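Local structure of restriction endonuclease UbaLAI (Unidentified, 5O63) at residues L98-T109 with F125-F136. The protein cleaves DNA as a Type IIE restriction endonuclease, and this N-terminal B3 domain binds the enzyme's cognate DNA sequence. Sequence-based numbering, arbitrary orientation.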
loop_
_atom_site.group_PDB
_atom_site.type_symbol
_atom_site.label_atom_id
_atom_site.label_comp_id
_atom_site.label_asym_id
_atom_site.label_seq_id
_atom_site.Cartn_x
_atom_site.Cartn_y
_atom_site.Cartn_z
ATOM N N LEU A 98 -3.838 -8.857 8.750
ATOM C CA LEU A 98 -4.683 -7.896 9.472
ATOM C C LEU A 98 -5.818 -7.479 8.541
ATOM O O LEU A 98 -6.941 -7.236 8.987
ATOM C CB LEU A 98 -3.891 -6.654 9.927
ATOM C CG LEU A 98 -4.745 -5.610 10.682
ATOM C CD1 LEU A 98 -5.585 -6.229 11.827
ATOM C CD2 LEU A 98 -3.846 -4.522 11.244
ATOM N N LEU A 99 -5.560 -7.429 7.240
ATOM C CA LEU A 99 -6.612 -6.849 6.349
ATOM C C LEU A 99 -7.818 -7.787 6.218
ATOM O O LEU A 99 -8.888 -7.373 5.765
ATOM C CB LEU A 99 -6.092 -6.579 4.952
ATOM C CG LEU A 99 -5.041 -5.487 4.814
ATOM C CD1 LEU A 99 -4.685 -5.390 3.335
ATOM C CD2 LEU A 99 -5.546 -4.189 5.402
ATOM N N ASN A 100 -7.659 -9.049 6.618
ATOM C CA ASN A 100 -8.782 -9.942 6.389
ATOM C C ASN A 100 -9.967 -9.712 7.359
ATOM O O ASN A 100 -11.118 -10.095 7.049
ATOM C CB ASN A 100 -8.264 -11.385 6.477
ATOM C CG ASN A 100 -7.429 -11.730 5.293
ATOM O OD1 ASN A 100 -7.650 -11.229 4.169
ATOM N ND2 ASN A 100 -6.394 -12.580 5.523
ATOM N N GLU A 101 -9.704 -9.098 8.506
ATOM C CA GLU A 101 -10.734 -8.915 9.509
ATOM C C GLU A 101 -11.697 -7.826 9.060
ATOM O O GLU A 101 -11.283 -6.703 8.905
ATOM C CB GLU A 101 -10.098 -8.570 10.859
ATOM C CG GLU A 101 -9.543 -9.814 11.588
ATOM C CD GLU A 101 -10.592 -10.690 12.262
ATOM O OE1 GLU A 101 -11.725 -10.218 12.489
ATOM O OE2 GLU A 101 -10.271 -11.866 12.595
ATOM N N ARG A 102 -12.969 -8.164 8.873
ATOM C CA ARG A 102 -13.933 -7.243 8.235
ATOM C C ARG A 102 -14.801 -6.387 9.186
ATOM O O ARG A 102 -15.540 -5.530 8.699
ATOM C CB ARG A 102 -14.893 -8.054 7.330
ATOM C CG ARG A 102 -14.235 -8.694 6.111
ATOM C CD ARG A 102 -13.503 -7.609 5.256
ATOM N NE ARG A 102 -13.450 -7.894 3.809
ATOM C CZ ARG A 102 -12.954 -9.012 3.229
ATOM N NH1 ARG A 102 -12.428 -10.067 3.975
ATOM N NH2 ARG A 102 -13.021 -9.103 1.893
ATOM N N ASN A 103 -14.728 -6.602 10.492
ATOM C CA ASN A 103 -15.662 -5.928 11.417
ATOM C C ASN A 103 -15.155 -4.636 12.072
ATOM O O ASN A 103 -15.697 -4.180 13.100
ATOM C CB ASN A 103 -16.036 -6.923 12.515
ATOM C CG ASN A 103 -16.903 -8.039 12.002
ATOM O OD1 ASN A 103 -17.888 -7.798 11.302
ATOM N ND2 ASN A 103 -16.523 -9.270 12.314
ATOM N N TYR A 104 -14.074 -4.079 11.523
ATOM C CA TYR A 104 -13.382 -2.965 12.176
ATOM C C TYR A 104 -13.125 -1.891 11.180
ATOM O O TYR A 104 -12.071 -1.213 11.215
ATOM C CB TYR A 104 -12.061 -3.438 12.817
ATOM C CG TYR A 104 -12.378 -4.492 13.825
ATOM C CD1 TYR A 104 -12.252 -5.831 13.503
ATOM C CD2 TYR A 104 -12.901 -4.158 15.069
ATOM C CE1 TYR A 104 -12.613 -6.836 14.432
ATOM C CE2 TYR A 104 -13.246 -5.132 15.995
ATOM C CZ TYR A 104 -13.102 -6.472 15.667
ATOM O OH TYR A 104 -13.452 -7.442 16.578
ATOM N N ASP A 105 -14.059 -1.706 10.251
ATOM C CA ASP A 105 -13.844 -0.675 9.208
ATOM C C ASP A 105 -13.967 0.739 9.794
ATOM O O ASP A 105 -14.690 0.925 10.793
ATOM C CB ASP A 105 -14.853 -0.848 8.080
ATOM C CG ASP A 105 -14.493 -1.977 7.099
ATOM O OD1 ASP A 105 -15.272 -2.187 6.145
ATOM O OD2 ASP A 105 -13.383 -2.590 7.237
ATOM N N PRO A 106 -13.324 1.742 9.174
ATOM C CA PRO A 106 -12.565 1.639 7.920
ATOM C C PRO A 106 -11.156 1.050 8.130
ATOM O O PRO A 106 -10.578 1.049 9.232
ATOM C CB PRO A 106 -12.435 3.095 7.452
ATOM C CG PRO A 106 -12.500 3.895 8.785
ATOM C CD PRO A 106 -13.586 3.164 9.548
ATOM N N ARG A 107 -10.643 0.544 7.019
ATOM C CA ARG A 107 -9.276 -0.035 6.925
ATOM C C ARG A 107 -8.457 0.803 5.975
ATOM O O ARG A 107 -9.006 1.401 5.054
ATOM C CB ARG A 107 -9.347 -1.465 6.401
ATOM C CG ARG A 107 -9.946 -2.454 7.387
ATOM C CD ARG A 107 -10.206 -3.848 6.732
ATOM N NE ARG A 107 -11.216 -3.740 5.637
ATOM C CZ ARG A 107 -11.238 -4.498 4.546
ATOM N NH1 ARG A 107 -10.366 -5.552 4.394
ATOM N NH2 ARG A 107 -12.164 -4.302 3.603
ATOM N N LEU A 108 -7.137 0.847 6.199
ATOM C CA LEU A 108 -6.242 1.650 5.378
ATOM C C LEU A 108 -5.054 0.764 4.945
ATOM O O LEU A 108 -4.574 -0.015 5.748
ATOM C CB LEU A 108 -5.728 2.881 6.191
ATOM C CG LEU A 108 -4.864 3.880 5.454
ATOM C CD1 LEU A 108 -5.702 4.695 4.435
ATOM C CD2 LEU A 108 -4.142 4.871 6.462
ATOM N N THR A 109 -4.605 0.924 3.711
ATOM C CA THR A 109 -3.276 0.450 3.332
ATOM C C THR A 109 -2.415 1.607 2.915
ATOM O O THR A 109 -2.886 2.501 2.201
ATOM C CB THR A 109 -3.356 -0.582 2.203
ATOM O OG1 THR A 109 -3.996 -0.025 1.027
ATOM C CG2 THR A 109 -4.071 -1.811 2.677
ATOM N N PHE A 125 5.139 -1.449 3.095
ATOM C CA PHE A 125 3.690 -1.580 3.272
ATOM C C PHE A 125 3.309 -1.477 4.705
ATOM O O PHE A 125 3.914 -2.106 5.570
ATOM C CB PHE A 125 3.277 -2.949 2.712
ATOM C CG PHE A 125 1.878 -3.336 3.013
ATOM C CD1 PHE A 125 1.584 -4.124 4.120
ATOM C CD2 PHE A 125 0.859 -2.925 2.170
ATOM C CE1 PHE A 125 0.243 -4.517 4.405
ATOM C CE2 PHE A 125 -0.499 -3.299 2.427
ATOM C CZ PHE A 125 -0.799 -4.093 3.549
ATOM N N ASP A 126 2.218 -0.751 4.988
ATOM C CA ASP A 126 1.669 -0.609 6.327
ATOM C C ASP A 126 0.143 -0.689 6.194
ATOM O O ASP A 126 -0.387 -0.440 5.133
ATOM C CB ASP A 126 2.092 0.723 6.922
ATOM C CG ASP A 126 1.883 0.836 8.435
ATOM O OD1 ASP A 126 1.487 -0.123 9.109
ATOM O OD2 ASP A 126 2.246 1.903 8.983
ATOM N N CYS A 127 -0.519 -1.111 7.260
ATOM C CA CYS A 127 -1.983 -1.148 7.203
ATOM C C CYS A 127 -2.577 -1.115 8.568
ATOM O O CYS A 127 -1.904 -1.331 9.579
ATOM C CB CYS A 127 -2.460 -2.350 6.456
ATOM S SG CYS A 127 -2.177 -3.875 7.367
ATOM N N ALA A 128 -3.866 -0.807 8.607
ATOM C CA ALA A 128 -4.523 -0.504 9.839
ATOM C C ALA A 128 -6.026 -0.652 9.715
ATOM O O ALA A 128 -6.573 -0.620 8.633
ATOM C CB ALA A 128 -4.179 0.940 10.280
ATOM N N ASN A 129 -6.658 -0.840 10.874
ATOM C CA ASN A 129 -8.106 -0.768 10.928
ATOM C C ASN A 129 -8.552 0.073 12.129
ATOM O O ASN A 129 -7.734 0.695 12.804
ATOM C CB ASN A 129 -8.720 -2.171 10.930
ATOM C CG ASN A 129 -8.454 -2.968 12.211
ATOM O OD1 ASN A 129 -8.334 -2.435 13.318
ATOM N ND2 ASN A 129 -8.444 -4.299 12.040
ATOM N N SER A 130 -9.876 0.114 12.336
ATOM C CA SER A 130 -10.423 1.039 13.308
ATOM C C SER A 130 -10.890 0.367 14.585
ATOM O O SER A 130 -11.710 0.929 15.330
ATOM C CB SER A 130 -11.584 1.804 12.672
ATOM O OG SER A 130 -11.119 2.536 11.554
ATOM N N GLY A 131 -10.398 -0.845 14.840
ATOM C CA GLY A 131 -10.644 -1.505 16.108
ATOM C C GLY A 131 -9.892 -0.908 17.292
ATOM O O GLY A 131 -9.090 0.029 17.146
ATOM N N SER A 132 -10.162 -1.436 18.476
ATOM C CA SER A 132 -9.498 -0.956 19.681
ATOM C C SER A 132 -7.984 -1.132 19.549
ATOM O O SER A 132 -7.509 -2.181 19.099
ATOM C CB SER A 132 -10.021 -1.690 20.924
ATOM O OG SER A 132 -9.683 -0.984 22.112
ATOM N N GLY A 133 -7.262 -0.067 19.880
ATOM C CA GLY A 133 -5.827 0.005 19.709
ATOM C C GLY A 133 -5.429 0.202 18.248
ATOM O O GLY A 133 -4.248 0.169 17.933
ATOM N N GLY A 134 -6.404 0.386 17.354
ATOM C CA GLY A 134 -6.102 0.456 15.926
ATOM C C GLY A 134 -5.435 1.745 15.518
ATOM O O GLY A 134 -5.438 2.725 16.276
ATOM N N ARG A 135 -4.869 1.764 14.319
ATOM C CA ARG A 135 -4.075 2.896 13.885
ATOM C C ARG A 135 -4.717 3.684 12.751
ATOM O O ARG A 135 -4.068 4.576 12.226
ATOM C CB ARG A 135 -2.680 2.393 13.478
ATOM C CG ARG A 135 -1.863 1.941 14.738
ATOM C CD ARG A 135 -0.615 1.149 14.356
ATOM N NE ARG A 135 0.357 1.913 13.573
ATOM C CZ ARG A 135 0.706 1.607 12.318
ATOM N NH1 ARG A 135 0.132 0.589 11.642
ATOM N NH2 ARG A 135 1.623 2.335 11.718
ATOM N N PHE A 136 -5.968 3.395 12.395
ATOM C CA PHE A 136 -6.547 4.035 11.223
ATOM C C PHE A 136 -6.537 5.563 11.352
ATOM O O PHE A 136 -6.144 6.241 10.442
ATOM C CB PHE A 136 -8.009 3.576 10.957
ATOM C CG PHE A 136 -8.581 4.211 9.725
ATOM C CD1 PHE A 136 -8.499 3.572 8.494
ATOM C CD2 PHE A 136 -9.199 5.467 9.801
ATOM C CE1 PHE A 136 -8.986 4.176 7.326
ATOM C CE2 PHE A 136 -9.663 6.089 8.650
ATOM C CZ PHE A 136 -9.565 5.478 7.444
HETATM O O HOH W 1 -8.841 -5.297 9.355
#
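Leu108 and Ala128 pair in an antiparallel beta hairpin of the B3 domain, at the open end of strands 108-116 and 121-128. They are a hydrogen-bonded pair: Leu108 N donates to Ala128 O at 2.9 Å, and Ala128 N donates back to Leu108 O. Beyond the strands the loops stay in touch. Ser130 N bonds Tyr104 O at 2.8 Å, and Ser130 OG reaches a lone pair of Pro106 O, also at 2.8 Å.

Packing is close on both faces of the sheet. On the Leu108 side, Pro106, which follows a cis peptide bond, lays CG over the centre of the Phe136 ring, 3.5 Å from its centroid, in a CH-pi contact. CG of Phe136 lies anti to the backbone N (chi1 -178°), which brings the ring against Pro106 and Leu108 CB. Helix 136-144 begins here, and its Phe140 meets the same ring. With an alanine in place of Phe136, Pro106 would probably lose its aromatic partner and a gap would be likely to open beside Leu108. On the Thr109 side, Leu99 CD2 packs on Cys127 CB at 3.7 Å, while its CD1 meets the edge of the Phe125 ring.

The loop side faces solvent more, and it is held largely by polar links rather than by apolar packing. Tyr104 CD2 rests 3.6 Å from Gly131 CA, while the far end of the ring leads away. Asn129 OD1 accepts from Gly131 N in an Asx turn. The nitrogen of the same amide is a donor: Asn129 ND2 gives a hydrogen bond to a water at 2.9 Å, and that water donates to both Leu98 O and Glu101 O.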